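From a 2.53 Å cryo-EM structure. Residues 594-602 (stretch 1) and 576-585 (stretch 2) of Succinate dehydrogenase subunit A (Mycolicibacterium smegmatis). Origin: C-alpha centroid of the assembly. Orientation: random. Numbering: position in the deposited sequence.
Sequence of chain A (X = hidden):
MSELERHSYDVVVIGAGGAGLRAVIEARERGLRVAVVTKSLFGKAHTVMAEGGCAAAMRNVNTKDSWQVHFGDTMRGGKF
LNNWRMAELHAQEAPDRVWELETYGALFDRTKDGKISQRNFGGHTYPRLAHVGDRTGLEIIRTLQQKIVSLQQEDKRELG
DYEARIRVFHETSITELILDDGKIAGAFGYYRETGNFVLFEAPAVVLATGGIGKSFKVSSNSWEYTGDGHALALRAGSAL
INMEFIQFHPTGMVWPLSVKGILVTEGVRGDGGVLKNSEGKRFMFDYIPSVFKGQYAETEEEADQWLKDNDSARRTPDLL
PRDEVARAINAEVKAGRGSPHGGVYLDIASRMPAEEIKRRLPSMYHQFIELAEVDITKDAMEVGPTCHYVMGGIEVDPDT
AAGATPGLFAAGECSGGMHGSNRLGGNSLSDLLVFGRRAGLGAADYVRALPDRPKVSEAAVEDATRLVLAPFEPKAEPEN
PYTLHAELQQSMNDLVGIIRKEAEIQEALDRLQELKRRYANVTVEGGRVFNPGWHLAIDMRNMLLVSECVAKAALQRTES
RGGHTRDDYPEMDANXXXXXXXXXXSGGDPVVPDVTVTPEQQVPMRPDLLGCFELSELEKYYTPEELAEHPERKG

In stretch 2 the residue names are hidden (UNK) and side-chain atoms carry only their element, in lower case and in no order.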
# COMPACT_ATOMS: atom_id res chain seq x y z
N ASP A 594 26.06 -2.14 -29.13
CA ASP A 594 24.81 -1.95 -29.86
C ASP A 594 25.03 -1.10 -31.10
O ASP A 594 25.90 -0.23 -31.15
CB ASP A 594 23.76 -1.29 -28.97
CG ASP A 594 23.62 -1.97 -27.63
OD1 ASP A 594 24.33 -1.58 -26.68
OD2 ASP A 594 22.80 -2.91 -27.53
N VAL A 595 24.21 -1.37 -32.11
CA VAL A 595 24.12 -0.57 -33.32
C VAL A 595 22.69 -0.05 -33.43
O VAL A 595 21.73 -0.82 -33.25
CB VAL A 595 24.51 -1.37 -34.57
CG1 VAL A 595 23.96 -0.72 -35.82
CG2 VAL A 595 26.01 -1.48 -34.67
N THR A 596 22.55 1.25 -33.68
CA THR A 596 21.25 1.88 -33.85
C THR A 596 21.06 2.26 -35.31
O THR A 596 21.93 2.89 -35.91
CB THR A 596 21.13 3.12 -32.95
OG1 THR A 596 21.62 2.80 -31.64
CG2 THR A 596 19.69 3.52 -32.81
N VAL A 597 19.92 1.87 -35.87
CA VAL A 597 19.61 2.04 -37.29
C VAL A 597 18.36 2.90 -37.39
O VAL A 597 17.71 3.20 -36.39
CB VAL A 597 19.43 0.68 -38.00
CG1 VAL A 597 19.46 0.82 -39.52
CG2 VAL A 597 20.49 -0.31 -37.53
N THR A 598 18.03 3.32 -38.61
CA THR A 598 16.92 4.25 -38.86
C THR A 598 15.92 3.66 -39.85
O THR A 598 16.06 3.85 -41.07
CB THR A 598 17.47 5.58 -39.39
OG1 THR A 598 18.09 5.37 -40.66
CG2 THR A 598 18.50 6.14 -38.44
N PRO A 599 14.92 2.92 -39.38
CA PRO A 599 13.85 2.46 -40.27
C PRO A 599 12.66 3.42 -40.30
O PRO A 599 12.47 4.25 -39.42
CB PRO A 599 13.42 1.13 -39.64
CG PRO A 599 13.75 1.28 -38.23
CD PRO A 599 14.99 2.11 -38.15
N GLU A 600 11.85 3.27 -41.35
CA GLU A 600 10.66 4.07 -41.53
C GLU A 600 9.44 3.39 -40.92
O GLU A 600 9.35 2.16 -40.87
CB GLU A 600 10.40 4.34 -43.02
CG GLU A 600 11.59 4.89 -43.76
CD GLU A 600 12.08 6.20 -43.19
OE1 GLU A 600 11.35 7.21 -43.28
OE2 GLU A 600 13.21 6.22 -42.64
N GLN A 601 8.51 4.21 -40.45
CA GLN A 601 7.26 3.72 -39.88
C GLN A 601 6.27 3.37 -40.98
O GLN A 601 6.39 3.81 -42.13
CB GLN A 601 6.65 4.76 -38.94
CG GLN A 601 7.53 5.16 -37.78
CD GLN A 601 6.74 5.84 -36.68
OE1 GLN A 601 5.86 5.23 -36.07
NE2 GLN A 601 7.07 7.09 -36.40
N GLN A 602 5.27 2.58 -40.61
CA GLN A 602 4.22 2.19 -41.54
C GLN A 602 3.37 3.41 -41.92
O GLN A 602 3.19 4.33 -41.12
CB GLN A 602 3.34 1.10 -40.93
CG GLN A 602 2.26 0.57 -41.85
CD GLN A 602 2.82 -0.08 -43.09
OE1 GLN A 602 2.78 0.49 -44.18
NE2 GLN A 602 3.35 -1.29 -42.94
N UNK A 576 11.40 13.65 -39.56
CA UNK A 576 11.88 12.86 -38.41
C UNK A 576 10.78 12.15 -37.62
O UNK A 576 11.01 11.76 -36.47
n UNK A 576 16.35 14.01 -37.78
c UNK A 576 15.56 10.23 -36.44
c UNK A 576 16.27 12.71 -37.34
c UNK A 576 17.28 11.79 -37.09
c UNK A 576 14.91 12.42 -37.14
c UNK A 576 14.56 11.14 -36.68
c UNK A 576 15.08 14.52 -37.88
c UNK A 576 16.91 10.55 -36.64
c UNK A 576 14.16 13.59 -37.50
c UNK A 576 12.66 13.77 -37.45
N UNK A 577 9.61 11.95 -38.21
CA UNK A 577 8.46 11.40 -37.51
C UNK A 577 8.13 9.99 -37.96
O UNK A 577 7.65 9.20 -37.15
n UNK A 577 4.80 11.63 -38.77
c UNK A 577 4.65 10.34 -39.00
n UNK A 577 4.70 9.88 -40.24
n UNK A 577 4.46 9.49 -38.00
c UNK A 577 7.24 12.30 -37.71
c UNK A 577 4.77 12.24 -37.44
c UNK A 577 6.11 12.10 -36.73
N UNK A 578 8.38 9.67 -39.22
CA UNK A 578 8.36 8.29 -39.70
C UNK A 578 9.76 7.67 -39.63
O UNK A 578 10.28 7.14 -40.61
n UNK A 578 8.06 9.17 -43.32
c UNK A 578 7.78 8.24 -41.11
c UNK A 578 8.55 9.11 -42.09
o UNK A 578 9.57 9.71 -41.75
N UNK A 579 10.37 7.75 -38.45
CA UNK A 579 11.66 7.12 -38.18
C UNK A 579 11.67 6.67 -36.73
O UNK A 579 11.38 7.46 -35.83
c UNK A 579 14.14 7.33 -38.40
c UNK A 579 12.82 8.08 -38.46
o UNK A 579 12.67 8.66 -39.76
N UNK A 580 12.02 5.40 -36.50
CA UNK A 580 11.98 4.82 -35.17
C UNK A 580 13.34 4.65 -34.52
O UNK A 580 13.43 4.66 -33.29
c UNK A 580 9.77 3.51 -35.40
c UNK A 580 11.28 3.46 -35.18
c UNK A 580 9.20 2.11 -35.52
c UNK A 580 9.11 4.27 -34.26
N UNK A 581 14.41 4.48 -35.31
CA UNK A 581 15.77 4.47 -34.79
C UNK A 581 15.98 3.30 -33.81
O UNK A 581 16.09 3.46 -32.60
c UNK A 581 16.07 5.84 -34.17
c UNK A 581 18.41 6.17 -34.74
c UNK A 581 17.38 7.60 -33.01
c UNK A 581 17.43 6.21 -33.60
N UNK A 582 15.97 2.10 -34.40
CA UNK A 582 15.92 0.82 -33.69
C UNK A 582 17.31 0.39 -33.23
O UNK A 582 18.29 0.49 -33.98
c UNK A 582 15.30 -1.58 -33.94
c UNK A 582 15.29 -0.24 -34.60
c UNK A 582 13.88 0.16 -34.99
N UNK A 583 17.40 -0.14 -32.01
CA UNK A 583 18.66 -0.61 -31.43
C UNK A 583 18.77 -2.13 -31.49
O UNK A 583 17.79 -2.85 -31.29
c UNK A 583 18.77 -0.16 -29.97
s UNK A 583 18.53 1.60 -29.69
N UNK A 584 19.98 -2.62 -31.76
CA UNK A 584 20.24 -4.06 -31.84
C UNK A 584 21.63 -4.37 -31.31
O UNK A 584 22.48 -3.49 -31.20
n UNK A 584 17.72 -3.52 -37.18
n UNK A 584 15.56 -4.22 -36.91
c UNK A 584 16.83 -4.28 -36.56
c UNK A 584 18.72 -5.08 -33.64
n UNK A 584 17.22 -5.11 -35.59
c UNK A 584 18.60 -5.24 -35.14
c UNK A 584 20.10 -4.58 -33.28
N UNK A 585 21.85 -5.65 -31.00
CA UNK A 585 23.13 -6.13 -30.47
C UNK A 585 24.03 -6.57 -31.62
O UNK A 585 23.59 -7.25 -32.55
c UNK A 585 22.90 -7.29 -29.48
c UNK A 585 22.47 -6.75 -28.14
c UNK A 585 24.16 -8.11 -29.32

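Position 576 carries, beyond its first carbon, eight carbons and one nitrogen in fused five- and six-membered rings, and none of them touches stretch 1; this fits tryptophan alone, Trp 576. At 577, three carbons lead to a nitrogen and then to a carbon bearing two more nitrogens. Its CB points away from stretch 1, but its backbone O accepts a very short hydrogen bond from Gln 601 NE2 (2.3 Å). The guanidinium makes it Arg 577.

Position 578 has two carbons, the second holding one oxygen and one nitrogen. Its backbone O receives a weak hydrogen bond from Gln 601 N (3.4 Å) and lies 3.2 Å from Glu 600 CA in a CA-H...O contact. Aspartate would need oxygen at both ends; the residue is Asn 578. At 579, a carbon carries one oxygen and one carbon, and that terminal carbon lies 3.9 Å from Thr 598 CB; the branched pattern is that of Thr 579.

Position 580 has four carbons forked at the second. Its backbone N donates to Pro 599 O (3.2 Å), and the carbon at the fork packs 3.7 Å from Gln 601 CG. A fork there, rather than at CB, excludes isoleucine and gives Leu 580. Position 581 also has four carbons forked at the second, and one terminal carbon lies 3.5 Å from Thr 596 CG2 and 3.7 Å from Thr 598 CG2, so two threonine methyls touch one methyl of Leu 581.

Position 582 has three side-chain carbons forked at CB, one of them 3.4 Å from Pro 599 CG; it is Val 582, and that atom is CG2. At 583 one carbon ends in a sulfur, which lies 3.8 Å from Thr 596 OG1: Cys 583. Position 584 has three carbons, a nitrogen, then a carbon carrying two more nitrogens, one of them 4.3 Å from Val 597 CG2; it is Arg 584. Position 585 again has three carbons forked at CB, one 3.9 Å from Asp 594 OD2, and is Val 585.

Most of the hydrogen bonds are between backbone atoms, while side chains fill in around them. The strands run antiparallel, and Val 595 and Arg 584 exchange two hydrogen bonds, Val 595 N to Arg 584 O and Arg 584 N to Val 595 O, both 2.9 Å; Val 597 N adds a bond to Val 582 O, also 2.9 Å. Side chains alternate accordingly: Asp 594, Thr 596, Cys 583 and Val 585 share one face, while Val 595, Val 597, Val 582 and Arg 584 occupy the other. Beyond the strands the two chains stay side by side through the Pro 599 and Gln 601 bonds, and 859 Å² is buried, both sides summed.

Stretch 2 576-585: WRNTLLVCRV
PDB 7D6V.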